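Putative acetyltransferase (Streptococcus mutans, PDB 3LD2) binds coenzyme A and probably transfers an acyl group, most likely acetyl, from it to a substrate that is not established, as a member of the GNAT family. Local coordinates at residues A[50-53]-A[54-58]; A[85-88]-A[89-92]; A[117-120]-A[121-124]; A[151-154]-A[155-158]. All blocks are in the same frame, centred on the assembly; numbering follows the deposited sequence.

Interaction 1: A[50-53]-A[54-58]. With COA (coenzyme A), chain E.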
loop_
_atom_site.group_PDB
_atom_site.type_symbol
_atom_site.label_atom_id
_atom_site.label_comp_id
_atom_site.label_asym_id
_atom_site.label_seq_id
_atom_site.Cartn_x
_atom_site.Cartn_y
_atom_site.Cartn_z
ATOM N N GLU A 50 -1.328 -10.328 -10.896
ATOM C CA GLU A 50 -1.885 -11.551 -10.331
ATOM C C GLU A 50 -1.963 -11.502 -8.823
ATOM O O GLU A 50 -2.970 -11.871 -8.233
ATOM C CB GLU A 50 -1.036 -12.759 -10.722
ATOM C CG GLU A 50 -1.491 -13.461 -11.995
ATOM C CD GLU A 50 -2.876 -14.129 -11.865
ATOM O OE1 GLU A 50 -3.811 -13.637 -12.536
ATOM O OE2 GLU A 50 -3.027 -15.132 -11.111
ATOM N N LEU A 51 -0.879 -11.064 -8.198
ATOM C CA LEU A 51 -0.821 -10.999 -6.752
ATOM C C LEU A 51 -1.864 -10.030 -6.200
ATOM O O LEU A 51 -2.526 -10.316 -5.204
ATOM C CB LEU A 51 0.577 -10.586 -6.294
ATOM C CG LEU A 51 0.696 -10.088 -4.849
ATOM C CD1 LEU A 51 0.039 -11.059 -3.869
ATOM C CD2 LEU A 51 2.125 -9.919 -4.497
ATOM N N GLU A 52 -2.008 -8.879 -6.840
ATOM C CA GLU A 52 -2.874 -7.856 -6.297
ATOM C C GLU A 52 -4.295 -8.316 -6.415
ATOM O O GLU A 52 -5.113 -8.092 -5.514
ATOM C CB GLU A 52 -2.691 -6.535 -7.027
ATOM C CG GLU A 52 -1.776 -5.611 -6.272
ATOM C CD GLU A 52 -1.563 -4.310 -6.981
ATOM O OE1 GLU A 52 -0.397 -4.052 -7.305
ATOM O OE2 GLU A 52 -2.547 -3.562 -7.240
ATOM N N ASN A 53 -4.581 -8.963 -7.537
ATOM C CA ASN A 53 -5.938 -9.356 -7.825
ATOM C C ASN A 53 -6.352 -10.567 -6.977
ATOM O O ASN A 53 -7.538 -10.865 -6.861
ATOM C CB ASN A 53 -6.135 -9.604 -9.318
ATOM C CG ASN A 53 -6.305 -8.310 -10.121
ATOM O OD1 ASN A 53 -6.602 -7.251 -9.570
ATOM N ND2 ASN A 53 -6.134 -8.402 -11.432
ATOM N N LYS A 54 -5.388 -11.246 -6.365
ATOM C CA LYS A 54 -5.726 -12.311 -5.421
ATOM C C LYS A 54 -5.886 -11.699 -4.048
ATOM O O LYS A 54 -6.467 -12.313 -3.156
ATOM C CB LYS A 54 -4.642 -13.410 -5.349
ATOM C CG LYS A 54 -4.468 -14.259 -6.614
ATOM C CD LYS A 54 -3.096 -14.942 -6.658
ATOM C CE LYS A 54 -2.842 -15.599 -8.023
ATOM N NZ LYS A 54 -1.821 -16.688 -7.945
ATOM N N THR A 55 -5.352 -10.492 -3.886
ATOM C CA THR A 55 -5.295 -9.829 -2.586
ATOM C C THR A 55 -6.471 -8.886 -2.266
ATOM O O THR A 55 -6.867 -8.764 -1.108
ATOM C CB THR A 55 -3.997 -9.023 -2.440
ATOM O OG1 THR A 55 -2.874 -9.850 -2.763
ATOM C CG2 THR A 55 -3.850 -8.497 -1.022
ATOM N N TRP A 56 -7.012 -8.199 -3.265
ATOM C CA TRP A 56 -8.011 -7.168 -2.973
ATOM C C TRP A 56 -9.412 -7.754 -2.885
ATOM O O TRP A 56 -9.861 -8.483 -3.770
ATOM C CB TRP A 56 -7.958 -6.008 -3.983
ATOM C CG TRP A 56 -6.591 -5.389 -4.096
ATOM C CD1 TRP A 56 -5.781 -5.382 -5.202
ATOM C CD2 TRP A 56 -5.855 -4.714 -3.056
ATOM N NE1 TRP A 56 -4.589 -4.744 -4.913
ATOM C CE2 TRP A 56 -4.610 -4.328 -3.605
ATOM C CE3 TRP A 56 -6.130 -4.392 -1.724
ATOM C CZ2 TRP A 56 -3.650 -3.639 -2.869
ATOM C CZ3 TRP A 56 -5.168 -3.703 -0.989
ATOM C CH2 TRP A 56 -3.945 -3.341 -1.562
ATOM N N SER A 57 -10.088 -7.432 -1.792
ATOM C CA SER A 57 -11.450 -7.883 -1.549
ATOM C C SER A 57 -12.229 -6.718 -0.981
ATOM O O SER A 57 -11.639 -5.719 -0.571
ATOM C CB SER A 57 -11.467 -9.043 -0.552
ATOM O OG SER A 57 -10.743 -8.710 0.624
ATOM N N GLU A 58 -13.549 -6.860 -0.967
ATOM C CA GLU A 58 -14.443 -5.874 -0.384
ATOM C C GLU A 58 -14.162 -5.700 1.086
ATOM O O GLU A 58 -14.701 -4.798 1.719
ATOM C CB GLU A 58 -15.897 -6.284 -0.586
ATOM C CG GLU A 58 -16.314 -6.243 -2.047
ATOM C CD GLU A 58 -17.807 -6.337 -2.248
ATOM O OE1 GLU A 58 -18.386 -7.376 -1.841
ATOM O OE2 GLU A 58 -18.393 -5.375 -2.824
HETATM N N1A COA E . -3.411 -10.533 13.118
HETATM C C2A COA E . -2.795 -9.769 14.229
HETATM N N3A COA E . -1.621 -8.875 13.938
HETATM C C4A COA E . -1.122 -8.760 12.577
HETATM C C5A COA E . -1.751 -9.506 11.477
HETATM C C6A COA E . -2.909 -10.413 11.748
HETATM N N6A COA E . -3.488 -11.131 10.624
HETATM N N7A COA E . -1.067 -9.215 10.207
HETATM C C8A COA E . -0.024 -8.273 10.531
HETATM N N9A COA E . -0.120 -7.926 11.973
HETATM C C1B COA E . 0.989 -7.327 12.507
HETATM C C2B COA E . 1.751 -7.748 13.749
HETATM O O2B COA E . 1.181 -8.100 14.973
HETATM C C3B COA E . 3.178 -7.537 13.493
HETATM O O3B COA E . 4.190 -7.966 14.350
HETATM P P3B COA E . 4.421 -9.624 14.490
HETATM O O7A COA E . 5.946 -9.782 15.099
HETATM O O8A COA E . 3.340 -10.315 15.545
HETATM O O9A COA E . 4.261 -10.310 13.220
HETATM C C4B COA E . 3.294 -7.030 12.069
HETATM O O4B COA E . 1.950 -6.958 11.473
HETATM C C5B COA E . 4.459 -6.908 11.149
HETATM O O5B COA E . 4.088 -8.099 10.478
HETATM P P1A COA E . 4.378 -8.476 8.905
HETATM O O1A COA E . 4.739 -10.087 8.817
HETATM O O2A COA E . 5.480 -7.646 8.440
HETATM O O3A COA E . 3.040 -8.175 8.010
HETATM P P2A COA E . 2.673 -8.939 6.608
HETATM O O4A COA E . 1.898 -10.355 6.948
HETATM O O5A COA E . 3.858 -9.202 5.801
HETATM O O6A COA E . 1.604 -8.001 5.786
HETATM C CBP COA E . -0.286 -6.712 5.445
HETATM C CCP COA E . 0.759 -7.132 6.493
HETATM C CDP COA E . 0.475 -6.010 4.288
HETATM C CEP COA E . -1.370 -5.796 6.074
HETATM C CAP COA E . -0.936 -8.000 4.869
HETATM O OAP COA E . -1.870 -8.583 5.736
HETATM C C9P COA E . -1.700 -7.652 3.599
HETATM O O9P COA E . -1.286 -8.075 2.569
HETATM N N8P COA E . -3.142 -7.488 3.681
HETATM C C7P COA E . -3.827 -7.758 2.434
HETATM C C6P COA E . -4.597 -6.531 1.935
HETATM C C5P COA E . -3.928 -5.232 2.394
HETATM O O5P COA E . -2.948 -4.861 1.845
HETATM N N4P COA E . -4.530 -4.398 3.417
HETATM C C3P COA E . -4.302 -2.939 3.446
HETATM C C2P COA E . -2.991 -2.469 2.806
HETATM S S1P COA E . -3.407 -1.361 1.414
#
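Residues 50-53 are helical, and the last turn slackens over Lys54 and Thr55 before the chain leaves as a loop: Lys54 N reaches Glu50 O (3.1 Å) and Leu51 O (3.2 Å) only through weak, bent hydrogen bonds. The Thr55 hydroxyl reinforces this turn. Its OG1 is turned away from its own carbonyl carbon (chi1 -51°) and back over the helix, where it donates a hydrogen bond of 2.5 Å to Leu51 O, and it also lies against Leu51 CD1. The same rotation leaves the methyl CG2 facing coenzyme A, 3.5 Å from C7P of the pantetheine arm. This is the C-terminal end of helix 45-55, the first helix of the GNAT fold, which here borders the pantetheine arm. Trp56 lies alongside Glu52, both side chains pointing the same way, with the carboxylate plane 84° from the indole plane. Trp56 NE1 makes a weak hydrogen bond to Glu52 OE2 (3.3 Å). On the coenzyme side, the ring edge at Trp56 CH2 meets the thiol sulfur S1P at 3.6 Å, the sulfur lying in the ring plane. On the outer surface Lys54 runs extended across Glu50, and Lys54 NZ forms a long salt bridge with Glu50 OE2 (3.7 Å).

Interaction 2: A[85-88]-A[89-92]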
loop_
_atom_site.group_PDB
_atom_site.type_symbol
_atom_site.label_atom_id
_atom_site.label_comp_id
_atom_site.label_asym_id
_atom_site.label_seq_id
_atom_site.Cartn_x
_atom_site.Cartn_y
_atom_site.Cartn_z
ATOM N N VAL A 85 9.272 -4.316 -4.596
ATOM C CA VAL A 85 8.772 -5.671 -4.701
ATOM C C VAL A 85 9.580 -6.626 -3.805
ATOM O O VAL A 85 10.772 -6.427 -3.565
ATOM C CB VAL A 85 8.743 -6.086 -6.184
ATOM C CG1 VAL A 85 9.292 -7.466 -6.382
ATOM C CG2 VAL A 85 7.337 -5.968 -6.746
ATOM N N ALA A 86 8.928 -7.628 -3.237
ATOM C CA ALA A 86 9.673 -8.610 -2.451
ATOM C C ALA A 86 9.610 -9.966 -3.130
ATOM O O ALA A 86 8.569 -10.376 -3.633
ATOM C CB ALA A 86 9.173 -8.672 -1.023
ATOM N N LYS A 87 10.743 -10.647 -3.190
ATOM C CA LYS A 87 10.801 -11.928 -3.887
ATOM C C LYS A 87 11.397 -12.986 -2.987
ATOM O O LYS A 87 12.261 -12.702 -2.136
ATOM C CB LYS A 87 11.634 -11.841 -5.174
ATOM C CG LYS A 87 11.116 -10.902 -6.259
ATOM C CD LYS A 87 11.959 -11.057 -7.533
ATOM C CE LYS A 87 11.901 -9.833 -8.439
ATOM N NZ LYS A 87 11.864 -10.169 -9.905
ATOM N N ILE A 88 10.927 -14.210 -3.190
ATOM C CA ILE A 88 11.487 -15.392 -2.548
ATOM C C ILE A 88 11.705 -16.427 -3.656
ATOM O O ILE A 88 10.745 -17.020 -4.139
ATOM C CB ILE A 88 10.541 -15.935 -1.456
ATOM C CG1 ILE A 88 10.409 -14.924 -0.327
ATOM C CG2 ILE A 88 11.080 -17.220 -0.864
ATOM C CD1 ILE A 88 9.604 -15.427 0.857
ATOM N N LYS A 89 12.961 -16.605 -4.070
ATOM C CA LYS A 89 13.315 -17.353 -5.286
ATOM C C LYS A 89 12.903 -16.638 -6.599
ATOM O O LYS A 89 12.361 -17.255 -7.518
ATOM C CB LYS A 89 12.763 -18.785 -5.246
ATOM C CG LYS A 89 11.402 -18.952 -5.916
ATOM C CD LYS A 89 10.896 -20.372 -5.837
ATOM C CE LYS A 89 10.978 -20.898 -4.410
ATOM N NZ LYS A 89 10.655 -22.357 -4.349
ATOM N N ASP A 90 13.188 -15.344 -6.706
ATOM C CA ASP A 90 12.705 -14.557 -7.854
ATOM C C ASP A 90 11.209 -14.779 -8.173
ATOM O O ASP A 90 10.744 -14.525 -9.281
ATOM C CB ASP A 90 13.585 -14.754 -9.102
ATOM C CG ASP A 90 13.743 -13.455 -9.927
ATOM O OD1 ASP A 90 12.778 -13.067 -10.635
ATOM O OD2 ASP A 90 14.834 -12.820 -9.859
ATOM N N LYS A 91 10.474 -15.257 -7.177
ATOM C CA LYS A 91 9.021 -15.241 -7.197
ATOM C C LYS A 91 8.550 -14.038 -6.364
ATOM O O LYS A 91 9.009 -13.833 -5.226
ATOM C CB LYS A 91 8.485 -16.548 -6.605
ATOM C CG LYS A 91 7.006 -16.529 -6.229
ATOM C CD LYS A 91 6.117 -17.050 -7.363
ATOM C CE LYS A 91 4.627 -16.971 -6.998
ATOM N NZ LYS A 91 3.775 -17.522 -8.087
ATOM N N ILE A 92 7.661 -13.229 -6.935
ATOM C CA ILE A 92 7.147 -12.048 -6.233
ATOM C C ILE A 92 6.171 -12.471 -5.132
ATOM O O ILE A 92 5.231 -13.204 -5.416
ATOM C CB ILE A 92 6.353 -11.126 -7.171
ATOM C CG1 ILE A 92 7.129 -10.813 -8.456
ATOM C CG2 ILE A 92 5.929 -9.854 -6.421
ATOM C CD1 ILE A 92 7.923 -9.553 -8.383
#
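Lys87 NZ is held between two carboxylates: it donates to Asp90 OD1 at 3.1 Å in a salt bridge and forms a second one with Asp44, in the loop before helix 45-55. Two acidic partners should favour the charged form of the lysine. The two side chains run side by side, and the ammonium meets Asp90 OD1 51° out of the carboxylate plane. With CG placed away from the carbonyl carbon (chi1 -63°), the lysine chain passes over the turn, and Lys87 CD packs 3.6 Å from Asp90 CA. The turn closes the beta hairpin of strands 82-88 and 92-100, antiparallel neighbours in the GNAT sheet. Ile88 N donates a hydrogen bond of 2.8 Å to Lys91 O. Next along, Lys87 and Ile92 form a non-hydrogen-bonded pair, their side chains on one face of the sheet. Val85 lies against Val48 of helix 45-55, and Gln47 of that helix accepts a hydrogen bond from the backbone N of Ile92.

Interaction 3: A[117-120]-A[121-124]. With COA (coenzyme A), chain E.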
loop_
_atom_site.group_PDB
_atom_site.type_symbol
_atom_site.label_atom_id
_atom_site.label_comp_id
_atom_site.label_asym_id
_atom_site.label_seq_id
_atom_site.Cartn_x
_atom_site.Cartn_y
_atom_site.Cartn_z
ATOM N N VAL A 117 0.776 -8.204 0.538
ATOM C CA VAL A 117 1.628 -9.358 0.756
ATOM C C VAL A 117 0.833 -10.618 0.449
ATOM O O VAL A 117 -0.366 -10.682 0.735
ATOM C CB VAL A 117 2.136 -9.413 2.171
ATOM C CG1 VAL A 117 2.746 -10.778 2.449
ATOM C CG2 VAL A 117 3.142 -8.310 2.395
ATOM N N ALA A 118 1.486 -11.604 -0.159
ATOM C CA ALA A 118 0.786 -12.838 -0.518
ATOM C C ALA A 118 0.273 -13.544 0.731
ATOM O O ALA A 118 1.018 -13.755 1.693
ATOM C CB ALA A 118 1.679 -13.742 -1.305
ATOM N N GLU A 119 -1.002 -13.900 0.712
ATOM C CA GLU A 119 -1.653 -14.538 1.854
ATOM C C GLU A 119 -0.837 -15.631 2.556
ATOM O O GLU A 119 -0.667 -15.597 3.770
ATOM C CB GLU A 119 -2.978 -15.125 1.400
ATOM C CG GLU A 119 -3.645 -16.019 2.416
ATOM C CD GLU A 119 -5.142 -15.881 2.338
ATOM O OE1 GLU A 119 -5.788 -16.775 1.748
ATOM O OE2 GLU A 119 -5.664 -14.852 2.835
ATOM N N LYS A 120 -0.333 -16.596 1.789
ATOM C CA LYS A 120 0.446 -17.694 2.365
ATOM C C LYS A 120 1.771 -17.230 2.969
ATOM O O LYS A 120 2.340 -17.897 3.834
ATOM C CB LYS A 120 0.682 -18.796 1.326
ATOM C CG LYS A 120 -0.393 -18.832 0.261
ATOM C CD LYS A 120 -1.061 -20.210 0.094
ATOM C CE LYS A 120 -2.419 -20.259 0.817
ATOM N NZ LYS A 120 -3.238 -21.439 0.404
ATOM N N GLU A 121 2.244 -16.072 2.531
ATOM C CA GLU A 121 3.532 -15.562 2.988
ATOM C C GLU A 121 3.437 -14.549 4.135
ATOM O O GLU A 121 4.472 -14.075 4.604
ATOM C CB GLU A 121 4.309 -14.957 1.805
ATOM C CG GLU A 121 4.462 -15.902 0.595
ATOM C CD GLU A 121 5.278 -17.150 0.940
ATOM O OE1 GLU A 121 6.025 -17.101 1.945
ATOM O OE2 GLU A 121 5.174 -18.165 0.205
ATOM N N ARG A 122 2.217 -14.230 4.594
ATOM C CA ARG A 122 2.015 -13.214 5.651
ATOM C C ARG A 122 2.569 -13.617 7.009
ATOM O O ARG A 122 2.891 -14.786 7.227
ATOM C CB ARG A 122 0.536 -12.829 5.800
ATOM C CG ARG A 122 0.071 -11.842 4.751
ATOM C CD ARG A 122 -1.435 -11.709 4.658
ATOM N NE ARG A 122 -1.803 -11.353 3.295
ATOM C CZ ARG A 122 -3.043 -11.335 2.829
ATOM N NH1 ARG A 122 -4.043 -11.649 3.633
ATOM N NH2 ARG A 122 -3.281 -11.007 1.561
ATOM N N ARG A 123 2.679 -12.641 7.914
ATOM C CA ARG A 123 3.183 -12.885 9.263
ATOM C C ARG A 123 4.619 -13.356 9.315
ATOM O O ARG A 123 5.042 -13.912 10.341
ATOM C CB ARG A 123 2.351 -13.938 10.003
ATOM C CG ARG A 123 1.168 -13.388 10.730
ATOM C CD ARG A 123 1.367 -11.933 11.056
ATOM N NE ARG A 123 1.636 -11.684 12.463
ATOM C CZ ARG A 123 0.723 -11.829 13.414
ATOM N NH1 ARG A 123 -0.485 -12.256 13.073
ATOM N NH2 ARG A 123 1.012 -11.550 14.689
ATOM N N LYS A 124 5.369 -13.133 8.239
ATOM C CA LYS A 124 6.774 -13.511 8.214
ATOM C C LYS A 124 7.735 -12.335 8.159
ATOM O O LYS A 124 8.922 -12.534 7.931
ATOM C CB LYS A 124 7.056 -14.443 7.036
ATOM C CG LYS A 124 6.162 -15.678 7.002
ATOM C CD LYS A 124 6.574 -16.623 5.886
ATOM C CE LYS A 124 5.453 -17.628 5.592
ATOM N NZ LYS A 124 5.819 -18.659 4.558
HETATM N N1A COA E . -3.411 -10.533 13.118
HETATM C C2A COA E . -2.795 -9.769 14.229
HETATM N N3A COA E . -1.621 -8.875 13.938
HETATM C C4A COA E . -1.122 -8.760 12.577
HETATM C C5A COA E . -1.751 -9.506 11.477
HETATM C C6A COA E . -2.909 -10.413 11.748
HETATM N N6A COA E . -3.488 -11.131 10.624
HETATM N N7A COA E . -1.067 -9.215 10.207
HETATM C C8A COA E . -0.024 -8.273 10.531
HETATM N N9A COA E . -0.120 -7.926 11.973
HETATM C C1B COA E . 0.989 -7.327 12.507
HETATM C C2B COA E . 1.751 -7.748 13.749
HETATM O O2B COA E . 1.181 -8.100 14.973
HETATM C C3B COA E . 3.178 -7.537 13.493
HETATM O O3B COA E . 4.190 -7.966 14.350
HETATM P P3B COA E . 4.421 -9.624 14.490
HETATM O O7A COA E . 5.946 -9.782 15.099
HETATM O O8A COA E . 3.340 -10.315 15.545
HETATM O O9A COA E . 4.261 -10.310 13.220
HETATM C C4B COA E . 3.294 -7.030 12.069
HETATM O O4B COA E . 1.950 -6.958 11.473
HETATM C C5B COA E . 4.459 -6.908 11.149
HETATM O O5B COA E . 4.088 -8.099 10.478
HETATM P P1A COA E . 4.378 -8.476 8.905
HETATM O O1A COA E . 4.739 -10.087 8.817
HETATM O O2A COA E . 5.480 -7.646 8.440
HETATM O O3A COA E . 3.040 -8.175 8.010
HETATM P P2A COA E . 2.673 -8.939 6.608
HETATM O O4A COA E . 1.898 -10.355 6.948
HETATM O O5A COA E . 3.858 -9.202 5.801
HETATM O O6A COA E . 1.604 -8.001 5.786
HETATM C CBP COA E . -0.286 -6.712 5.445
HETATM C CCP COA E . 0.759 -7.132 6.493
HETATM C CDP COA E . 0.475 -6.010 4.288
HETATM C CEP COA E . -1.370 -5.796 6.074
HETATM C CAP COA E . -0.936 -8.000 4.869
HETATM O OAP COA E . -1.870 -8.583 5.736
HETATM C C9P COA E . -1.700 -7.652 3.599
HETATM O O9P COA E . -1.286 -8.075 2.569
HETATM N N8P COA E . -3.142 -7.488 3.681
HETATM C C7P COA E . -3.827 -7.758 2.434
HETATM C C6P COA E . -4.597 -6.531 1.935
HETATM C C5P COA E . -3.928 -5.232 2.394
HETATM O O5P COA E . -2.948 -4.861 1.845
HETATM N N4P COA E . -4.530 -4.398 3.417
HETATM C C3P COA E . -4.302 -2.939 3.446
HETATM C C2P COA E . -2.991 -2.469 2.806
HETATM S S1P COA E . -3.407 -1.361 1.414
#
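Arg122 meets Val117 and coenzyme A along its length. Its CB lies 3.0 Å from the pyrophosphate oxygen O4A. CG, beside the backbone N (chi1 -80°), passes Val117 CG1 at 3.7 Å, and the chain, extended from CG to NE, brings the guanidinium back to Val117 O. CD packs on the pantetheine near OAP. Arg122 NE and NH2 both donate to Val117 O, each at 3.0 Å; the oxygen lies in the guanidinium plane, and this side-on grip fixes the group's rotation. Coenzyme C7P lies over one face and Glu119 CA over the opposite one, both toward the rim. Val117 N donates to O9P at 2.9 Å and Arg123 N to O4A at 2.6 Å. Arg123 lays its guanidinium over the adenine and hydrogen-bonds the 3'-phosphate through NE and NH2. The loop and the start of helix 126-138, where Gly125, Gly127 and Arg128 also give their backbone N to the coenzyme, match the Q/R-x-x-G-x-G/A pyrophosphate-binding motif of GNAT enzymes.

Interaction 4: A[151-154]-A[155-158]. With COA (coenzyme A), chain E.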
loop_
_atom_site.group_PDB
_atom_site.type_symbol
_atom_site.label_atom_id
_atom_site.label_comp_id
_atom_site.label_asym_id
_atom_site.label_seq_id
_atom_site.Cartn_x
_atom_site.Cartn_y
_atom_site.Cartn_z
ATOM N N SER A 151 -12.041 0.301 8.080
ATOM C CA SER A 151 -12.122 -0.222 9.448
ATOM C C SER A 151 -12.331 -1.750 9.494
ATOM O O SER A 151 -12.144 -2.378 10.521
ATOM C CB SER A 151 -13.167 0.538 10.290
ATOM O OG SER A 151 -14.483 0.403 9.793
ATOM N N SER A 152 -12.686 -2.332 8.355
ATOM C CA SER A 152 -12.873 -3.750 8.229
ATOM C C SER A 152 -11.541 -4.468 8.058
ATOM O O SER A 152 -11.462 -5.700 8.160
ATOM C CB SER A 152 -13.758 -4.026 7.017
ATOM O OG SER A 152 -13.304 -3.319 5.878
ATOM N N ASN A 153 -10.495 -3.701 7.762
ATOM C CA ASN A 153 -9.181 -4.278 7.488
ATOM C C ASN A 153 -8.397 -4.486 8.760
ATOM O O ASN A 153 -7.471 -3.753 9.076
ATOM C CB ASN A 153 -8.400 -3.434 6.508
ATOM C CG ASN A 153 -7.299 -4.220 5.840
ATOM O OD1 ASN A 153 -6.960 -3.978 4.683
ATOM N ND2 ASN A 153 -6.754 -5.187 6.555
ATOM N N GLN A 154 -8.802 -5.519 9.479
ATOM C CA GLN A 154 -8.331 -5.797 10.821
ATOM C C GLN A 154 -6.838 -5.982 10.898
ATOM O O GLN A 154 -6.213 -5.528 11.855
ATOM C CB GLN A 154 -9.008 -7.070 11.332
ATOM C CG GLN A 154 -8.610 -7.469 12.718
ATOM C CD GLN A 154 -9.567 -8.475 13.273
ATOM O OE1 GLN A 154 -10.685 -8.629 12.750
ATOM N NE2 GLN A 154 -9.151 -9.182 14.332
ATOM N N GLU A 155 -6.263 -6.676 9.918
ATOM C CA GLU A 155 -4.820 -6.925 9.956
ATOM C C GLU A 155 -4.016 -5.677 9.623
ATOM O O GLU A 155 -2.946 -5.466 10.204
ATOM C CB GLU A 155 -4.396 -8.105 9.072
ATOM C CG GLU A 155 -5.157 -8.241 7.785
ATOM C CD GLU A 155 -6.469 -8.975 7.976
ATOM O OE1 GLU A 155 -7.464 -8.629 7.285
ATOM O OE2 GLU A 155 -6.498 -9.895 8.827
ATOM N N ALA A 156 -4.525 -4.858 8.701
ATOM C CA ALA A 156 -3.888 -3.582 8.380
ATOM C C ALA A 156 -3.908 -2.643 9.584
ATOM O O ALA A 156 -2.901 -1.992 9.905
ATOM C CB ALA A 156 -4.532 -2.925 7.166
ATOM N N VAL A 157 -5.050 -2.585 10.262
ATOM C CA VAL A 157 -5.151 -1.772 11.457
ATOM C C VAL A 157 -4.009 -2.134 12.412
ATOM O O VAL A 157 -3.324 -1.253 12.946
ATOM C CB VAL A 157 -6.555 -1.923 12.146
ATOM C CG1 VAL A 157 -6.529 -1.397 13.554
ATOM C CG2 VAL A 157 -7.644 -1.217 11.339
ATOM N N LEU A 158 -3.787 -3.427 12.617
ATOM C CA LEU A 158 -2.833 -3.857 13.632
ATOM C C LEU A 158 -1.397 -3.662 13.152
ATOM O O LEU A 158 -0.524 -3.215 13.895
ATOM C CB LEU A 158 -3.089 -5.320 13.995
ATOM C CG LEU A 158 -4.387 -5.536 14.766
ATOM C CD1 LEU A 158 -4.625 -7.009 15.033
ATOM C CD2 LEU A 158 -4.372 -4.748 16.086
HETATM N N1A COA E . -3.411 -10.533 13.118
HETATM C C2A COA E . -2.795 -9.769 14.229
HETATM N N3A COA E . -1.621 -8.875 13.938
HETATM C C4A COA E . -1.122 -8.760 12.577
HETATM C C5A COA E . -1.751 -9.506 11.477
HETATM C C6A COA E . -2.909 -10.413 11.748
HETATM N N6A COA E . -3.488 -11.131 10.624
HETATM N N7A COA E . -1.067 -9.215 10.207
HETATM C C8A COA E . -0.024 -8.273 10.531
HETATM N N9A COA E . -0.120 -7.926 11.973
HETATM C C1B COA E . 0.989 -7.327 12.507
HETATM C C2B COA E . 1.751 -7.748 13.749
HETATM O O2B COA E . 1.181 -8.100 14.973
HETATM C C3B COA E . 3.178 -7.537 13.493
HETATM O O3B COA E . 4.190 -7.966 14.350
HETATM P P3B COA E . 4.421 -9.624 14.490
HETATM O O7A COA E . 5.946 -9.782 15.099
HETATM O O8A COA E . 3.340 -10.315 15.545
HETATM O O9A COA E . 4.261 -10.310 13.220
HETATM C C4B COA E . 3.294 -7.030 12.069
HETATM O O4B COA E . 1.950 -6.958 11.473
HETATM C C5B COA E . 4.459 -6.908 11.149
HETATM O O5B COA E . 4.088 -8.099 10.478
HETATM P P1A COA E . 4.378 -8.476 8.905
HETATM O O1A COA E . 4.739 -10.087 8.817
HETATM O O2A COA E . 5.480 -7.646 8.440
HETATM O O3A COA E . 3.040 -8.175 8.010
HETATM P P2A COA E . 2.673 -8.939 6.608
HETATM O O4A COA E . 1.898 -10.355 6.948
HETATM O O5A COA E . 3.858 -9.202 5.801
HETATM O O6A COA E . 1.604 -8.001 5.786
HETATM C CBP COA E . -0.286 -6.712 5.445
HETATM C CCP COA E . 0.759 -7.132 6.493
HETATM C CDP COA E . 0.475 -6.010 4.288
HETATM C CEP COA E . -1.370 -5.796 6.074
HETATM C CAP COA E . -0.936 -8.000 4.869
HETATM O OAP COA E . -1.870 -8.583 5.736
HETATM C C9P COA E . -1.700 -7.652 3.599
HETATM O O9P COA E . -1.286 -8.075 2.569
HETATM N N8P COA E . -3.142 -7.488 3.681
HETATM C C7P COA E . -3.827 -7.758 2.434
HETATM C C6P COA E . -4.597 -6.531 1.935
HETATM C C5P COA E . -3.928 -5.232 2.394
HETATM O O5P COA E . -2.948 -4.861 1.845
HETATM N N4P COA E . -4.530 -4.398 3.417
HETATM C C3P COA E . -4.302 -2.939 3.446
HETATM C C2P COA E . -2.991 -2.469 2.806
HETATM S S1P COA E . -3.407 -1.361 1.414
#
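Asn153 occupies the N-cap position of helix 154-162, and its side chain packs on Ala156 three residues further on, in the first turn. Two backbone hydrogen bonds open the helix: Val157 N donates to Asn153 O at 2.9 Å, and Leu158 N follows with a longer bond of 3.3 Å to Gln154 O. The inverse gamma turn centred on Asn153 carries the chain from the loop after strand 144-150 into this helix, which in the GNAT fold flanks the coenzyme; in the loop, Ser151 OG and Ser152 OG are hydrogen-bonded to Asp183 N and Gln59 O.

By van der Waals packing, the methyl of Ala156 lies 3.3 Å from Asn153 CG, against the face of the amide. Val157 CG2 sits beside Asn153 O, and its side chain also touches Leu185 and Tyr187 of strand 180-190.

The coenzyme is met by Asn153, Glu155 and Leu158, the first two being CoA-binding residues. Leu158 CD1 packs against adenine C2A at 3.4 Å, and Glu155 CB lies 3.5 Å from the exocyclic N6A. With chi1 at -159° the Asn153 amide swings opposite the backbone nitrogen, toward the pantetheine arm; there Asn153 OD1 accepts a weak, bent hydrogen bond of 2.8 Å from the coenzyme nitrogen N4P.

Overall arrangement
Interactions 1, 3 and 4 all touch one coenzyme A. Interaction 3 meets its phosphates, pantetheine arm and adenine, interaction 1 the arm, and interaction 4 the arm and the adenine; the nearest atoms of interactions 1 and 4 are about 5 Å apart. Interaction 1 touches interaction 3 directly, through Thr55 CG2 and Arg122 NH2 at 3.6 Å and through Leu51 CD1 and Ala118 CA at 3.9 Å. The hairpin of interaction 2 lies apart from the coenzyme, the side chain of Ala86 being about 9 Å from it. It touches interaction 1 where Leu51 CD2 meets Ile92 CG2 (4.3 Å) and interaction 3 where Ile88 CD1 meets Glu121 OE1 (4.1 Å). Its centre is 25 Å from that of interaction 4.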